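Local coordinates for protein NAD(P)H dehydrogenase (quinone) (PDB 1XDI) that probably reduces quinones such as menadione with NADH or NADPH as an FAD-dependent, homotetrameric member of the pyridine nucleotide-disulfide oxidoreductase family, and may aid resistance to reactive oxygen intermediates, at residues Ile362-Val367 against Gly415-Ala420; Thr381-Leu386 against His399-Ile404. All blocks are in the same frame, centred on the assembly; numbering follows the deposited sequence.

Both contacts lie in the antiparallel five-stranded sheet of the dimerisation domain. Starting from the N-terminal side, the chain runs first through 362-367, then 381-386, 399-404 and finally 415-420, so the two pairings nest without crossing. Contact 2 closes a short loop of 12 residues that includes helix 390-394, and contact 1 spans it with a loop of 47. Strands 401-407 and 413-420, consecutive in the chain, are neighbours in the sheet and join the two: V417 N lies 2.8 Å from K403 O and V419 O lies 3.0 Å from F401 N, both probable hydrogen bonds. Contact 2 thus sets the edge strand 379-385, while contact 1 brings in strand 361-366.

Contact 1. Residues Ile362-Val367 against Gly415-Ala420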
loop_
_atom_site.group_PDB
_atom_site.type_symbol
_atom_site.label_atom_id
_atom_site.label_comp_id
_atom_site.label_asym_id
_atom_site.label_seq_id
_atom_site.Cartn_x
_atom_site.Cartn_y
_atom_site.Cartn_z
ATOM N N ILE A 362 19.459 12.038 19.719
ATOM C CA ILE A 362 18.080 12.410 19.576
ATOM C C ILE A 362 17.770 12.469 18.086
ATOM O O ILE A 362 18.448 13.162 17.342
ATOM C CB ILE A 362 17.848 13.763 20.163
ATOM C CG1 ILE A 362 18.537 13.816 21.517
ATOM C CG2 ILE A 362 16.334 14.042 20.257
ATOM C CD1 ILE A 362 18.119 14.985 22.348
ATOM N N ALA A 363 16.775 11.702 17.653
ATOM C CA ALA A 363 16.331 11.698 16.251
ATOM C C ALA A 363 14.811 11.889 16.226
ATOM O O ALA A 363 14.094 11.435 17.128
ATOM C CB ALA A 363 16.701 10.359 15.556
ATOM N N ALA A 364 14.335 12.567 15.190
ATOM C CA ALA A 364 12.916 12.781 15.026
ATOM C C ALA A 364 12.546 12.756 13.540
ATOM O O ALA A 364 13.443 12.848 12.684
ATOM C CB ALA A 364 12.558 14.055 15.599
ATOM N N VAL A 365 11.241 12.614 13.242
ATOM C CA VAL A 365 10.707 12.603 11.862
ATOM C C VAL A 365 9.221 12.940 11.905
ATOM O O VAL A 365 8.500 12.478 12.800
ATOM C CB VAL A 365 10.683 11.214 11.163
ATOM C CG1 VAL A 365 11.036 11.368 9.717
ATOM C CG2 VAL A 365 11.512 10.207 11.904
ATOM N N GLY A 366 8.770 13.691 10.907
ATOM C CA GLY A 366 7.370 14.023 10.803
ATOM C C GLY A 366 6.821 15.085 11.733
ATOM O O GLY A 366 7.570 15.837 12.359
ATOM N N VAL A 367 5.495 15.102 11.863
ATOM C CA VAL A 367 4.854 16.119 12.659
ATOM C C VAL A 367 5.408 16.231 14.052
ATOM O O VAL A 367 5.561 15.234 14.714
ATOM C CB VAL A 367 3.328 15.885 12.774
ATOM C CG1 VAL A 367 2.677 17.056 13.501
ATOM C CG2 VAL A 367 2.701 15.755 11.394
ATOM N N GLY A 415 4.788 10.594 12.411
ATOM C CA GLY A 415 5.939 11.186 13.081
ATOM C C GLY A 415 6.446 10.193 14.083
ATOM O O GLY A 415 5.787 9.189 14.324
ATOM N N GLY A 416 7.623 10.461 14.644
ATOM C CA GLY A 416 8.222 9.594 15.653
ATOM C C GLY A 416 9.416 10.355 16.176
ATOM O O GLY A 416 9.925 11.215 15.459
ATOM N N VAL A 417 9.811 10.112 17.424
ATOM C CA VAL A 417 11.002 10.756 18.017
ATOM C C VAL A 417 11.644 9.654 18.796
ATOM O O VAL A 417 10.960 8.881 19.439
ATOM C CB VAL A 417 10.757 11.882 19.087
ATOM C CG1 VAL A 417 12.086 12.202 19.738
ATOM C CG2 VAL A 417 10.171 13.144 18.496
ATOM N N VAL A 418 12.964 9.615 18.755
ATOM C CA VAL A 418 13.711 8.566 19.437
ATOM C C VAL A 418 14.902 9.188 20.097
ATOM O O VAL A 418 15.708 9.848 19.424
ATOM C CB VAL A 418 14.276 7.485 18.468
ATOM C CG1 VAL A 418 14.942 6.416 19.250
ATOM C CG2 VAL A 418 13.206 6.877 17.660
ATOM N N VAL A 419 14.986 8.999 21.406
ATOM C CA VAL A 419 16.112 9.460 22.157
ATOM C C VAL A 419 16.796 8.218 22.738
ATOM O O VAL A 419 16.261 7.612 23.669
ATOM C CB VAL A 419 15.660 10.391 23.276
ATOM C CG1 VAL A 419 16.737 10.536 24.344
ATOM C CG2 VAL A 419 15.375 11.732 22.696
ATOM N N ALA A 420 17.940 7.817 22.178
ATOM C CA ALA A 420 18.721 6.665 22.684
ATOM C C ALA A 420 20.150 6.701 22.122
ATOM O O ALA A 420 20.464 7.551 21.254
ATOM C CB ALA A 420 18.072 5.379 22.319
#
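I362 and V419 lie side by side on one face of the sheet, pointing the same way, and one methyl of the valine, CG2, is met by CB, CG1 and CG2 of the isoleucine. I362 CB is 4.1 Å from V419 CG2. From there the chain forks: CG2, anti to the backbone N, comes nearest, at 3.5 Å from V419 CG2, while CG1, anti to the carbonyl carbon (chi1 -46°), passes at 4.0 Å from the same methyl. The tip, I362 CD1, lies just beyond contact distance, 4.3 Å from V419 CG2. The isoleucine also meets A225 and L229 of helix 223-235, and V419 rests on A225 and V228. On the same face, A364 CB touches V417 CG2 at 3.9 Å, with Y220 beside A364 and D222 beside V417. The two strands are neighbours in the antiparallel sheet of the dimerisation domain, and run 177° to each other. A363 and V418 form one hydrogen-bonded pair and V365 with G416 another. A363 N to V418 O (2.8 Å) and V418 N to A363 O (2.7 Å) are nearly straight; V365 N reaches G416 O at 2.9 Å on a more bent path of 144°. On the other face A363 and V365 meet I427, and V418 meets I430, of helix 423-436. Strand 353-356 continues the sheet through backbone bonds from V356 to I362 and A354 to A364.

Contact 2. Residues Thr381-Leu386 against His399-Ile404; sequences TIMLPL and HGFVKI
M383 sets its sulfur over the face of the F401 ring, in a Met-aromatic contact. SD stands 4.1 Å from the ring centroid and only 9° from the ring normal, above the middle of the ring. F401 CG, held between its own backbone N and carbonyl carbon (chi1 68°), is thereby placed 4.1 Å from M383 SD, and the two side chains cross obliquely. K403 lies on the same face of the sheet as M383: its CG meets M383 CB at 3.8 Å, and farther out its CE passes 3.9 Å from M383 SD. Just past the strand's end, L386 points toward 399-404, with CD1 3.4 Å from F401 N and CD2 4.1 Å from V402 CG2. The backbones form an antiparallel ladder at the edge of the dimerisation-domain sheet. L384 and V402 exchange two nearly straight bonds, the two between I382 and I404 are longer, that from I404 N weak, and L386 N reaches G400 O at 2.8 Å from above the carbonyl plane. The extended K403 chain carries NZ to salt bridges with D224 and D222. With its aliphatic CG and CE against the methionine, the lysine would be expected to be kept protonated by these two carboxylates.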
loop_
_atom_site.group_PDB
_atom_site.type_symbol
_atom_site.label_atom_id
_atom_site.label_comp_id
_atom_site.label_asym_id
_atom_site.label_seq_id
_atom_site.Cartn_x
_atom_site.Cartn_y
_atom_site.Cartn_z
ATOM N N THR A 381 -0.838 9.878 20.026
ATOM C CA THR A 381 0.566 9.879 20.357
ATOM C C THR A 381 0.890 8.975 21.557
ATOM O O THR A 381 0.073 8.756 22.416
ATOM C CB THR A 381 0.986 11.287 20.770
ATOM O OG1 THR A 381 0.793 11.435 22.185
ATOM C CG2 THR A 381 0.130 12.331 20.077
ATOM N N ILE A 382 2.120 8.499 21.649
ATOM C CA ILE A 382 2.515 7.700 22.798
ATOM C C ILE A 382 3.982 7.924 23.088
ATOM O O ILE A 382 4.754 8.189 22.192
ATOM C CB ILE A 382 2.261 6.224 22.529
ATOM C CG1 ILE A 382 2.757 5.382 23.688
ATOM C CG2 ILE A 382 2.932 5.812 21.234
ATOM C CD1 ILE A 382 2.126 4.015 23.674
ATOM N N MET A 383 4.364 7.880 24.348
ATOM C CA MET A 383 5.764 8.010 24.681
ATOM C C MET A 383 6.108 6.815 25.528
ATOM O O MET A 383 5.638 6.635 26.640
ATOM C CB MET A 383 6.085 9.267 25.448
ATOM C CG MET A 383 7.361 9.099 26.210
ATOM S SD MET A 383 8.063 10.673 26.686
ATOM C CE MET A 383 7.506 10.834 28.345
ATOM N N LEU A 384 6.936 5.964 24.984
ATOM C CA LEU A 384 7.314 4.778 25.715
ATOM C C LEU A 384 8.769 4.836 26.250
ATOM O O LEU A 384 9.725 4.892 25.487
ATOM C CB LEU A 384 7.087 3.611 24.789
ATOM C CG LEU A 384 7.597 2.299 25.255
ATOM C CD1 LEU A 384 7.049 1.956 26.608
ATOM C CD2 LEU A 384 7.157 1.293 24.209
ATOM N N PRO A 385 8.940 4.928 27.572
ATOM C CA PRO A 385 10.299 4.970 28.108
ATOM C C PRO A 385 11.024 3.760 27.573
ATOM O O PRO A 385 10.358 2.788 27.216
ATOM C CB PRO A 385 10.079 4.845 29.582
ATOM C CG PRO A 385 8.834 5.663 29.762
ATOM C CD PRO A 385 7.957 5.236 28.609
ATOM N N LEU A 386 12.356 3.808 27.481
ATOM C CA LEU A 386 13.118 2.649 27.012
ATOM C C LEU A 386 13.645 1.814 28.182
ATOM O O LEU A 386 14.077 0.663 27.990
ATOM C CB LEU A 386 14.317 3.077 26.135
ATOM C CG LEU A 386 13.985 3.324 24.663
ATOM C CD1 LEU A 386 15.052 4.100 23.886
ATOM C CD2 LEU A 386 13.734 1.967 24.092
ATOM N N HIS A 399 17.155 7.037 30.597
ATOM C CA HIS A 399 16.304 8.139 30.243
ATOM C C HIS A 399 15.886 8.164 28.789
ATOM O O HIS A 399 15.245 9.143 28.325
ATOM C CB HIS A 399 17.010 9.421 30.623
ATOM C CG HIS A 399 17.461 9.436 32.046
ATOM N ND1 HIS A 399 16.601 9.674 33.089
ATOM C CD2 HIS A 399 18.676 9.228 32.601
ATOM C CE1 HIS A 399 17.267 9.619 34.229
ATOM N NE2 HIS A 399 18.530 9.350 33.959
ATOM N N GLY A 400 16.218 7.083 28.077
ATOM C CA GLY A 400 15.840 7.012 26.678
ATOM C C GLY A 400 14.357 6.730 26.519
ATOM O O GLY A 400 13.672 6.323 27.485
ATOM N N PHE A 401 13.845 6.937 25.301
ATOM C CA PHE A 401 12.413 6.663 25.041
ATOM C C PHE A 401 12.083 6.673 23.570
ATOM O O PHE A 401 12.838 7.159 22.764
ATOM C CB PHE A 401 11.509 7.699 25.771
ATOM C CG PHE A 401 11.606 9.121 25.223
ATOM C CD1 PHE A 401 11.063 9.456 23.994
ATOM C CD2 PHE A 401 12.216 10.109 25.935
ATOM C CE1 PHE A 401 11.133 10.739 23.504
ATOM C CE2 PHE A 401 12.283 11.391 25.441
ATOM C CZ PHE A 401 11.747 11.701 24.235
ATOM N N VAL A 402 10.921 6.140 23.235
ATOM C CA VAL A 402 10.430 6.147 21.868
ATOM C C VAL A 402 9.073 6.766 21.842
ATOM O O VAL A 402 8.215 6.365 22.603
ATOM C CB VAL A 402 10.285 4.759 21.309
ATOM C CG1 VAL A 402 9.612 4.812 19.936
ATOM C CG2 VAL A 402 11.646 4.137 21.251
ATOM N N LYS A 403 8.905 7.757 20.967
ATOM C CA LYS A 403 7.627 8.463 20.711
ATOM C C LYS A 403 7.148 8.171 19.283
ATOM O O LYS A 403 7.859 8.399 18.337
ATOM C CB LYS A 403 7.764 10.007 20.817
ATOM C CG LYS A 403 7.515 10.651 22.202
ATOM C CD LYS A 403 7.416 12.202 22.091
ATOM C CE LYS A 403 7.444 12.886 23.482
ATOM N NZ LYS A 403 7.497 14.409 23.477
ATOM N N ILE A 404 5.940 7.685 19.123
ATOM C CA ILE A 404 5.414 7.446 17.791
ATOM C C ILE A 404 4.089 8.226 17.655
ATOM O O ILE A 404 3.302 8.244 18.600
ATOM C CB ILE A 404 5.235 5.924 17.592
ATOM C CG1 ILE A 404 6.458 5.375 16.851
ATOM C CG2 ILE A 404 3.954 5.615 16.859
ATOM C CD1 ILE A 404 6.536 3.839 16.924
#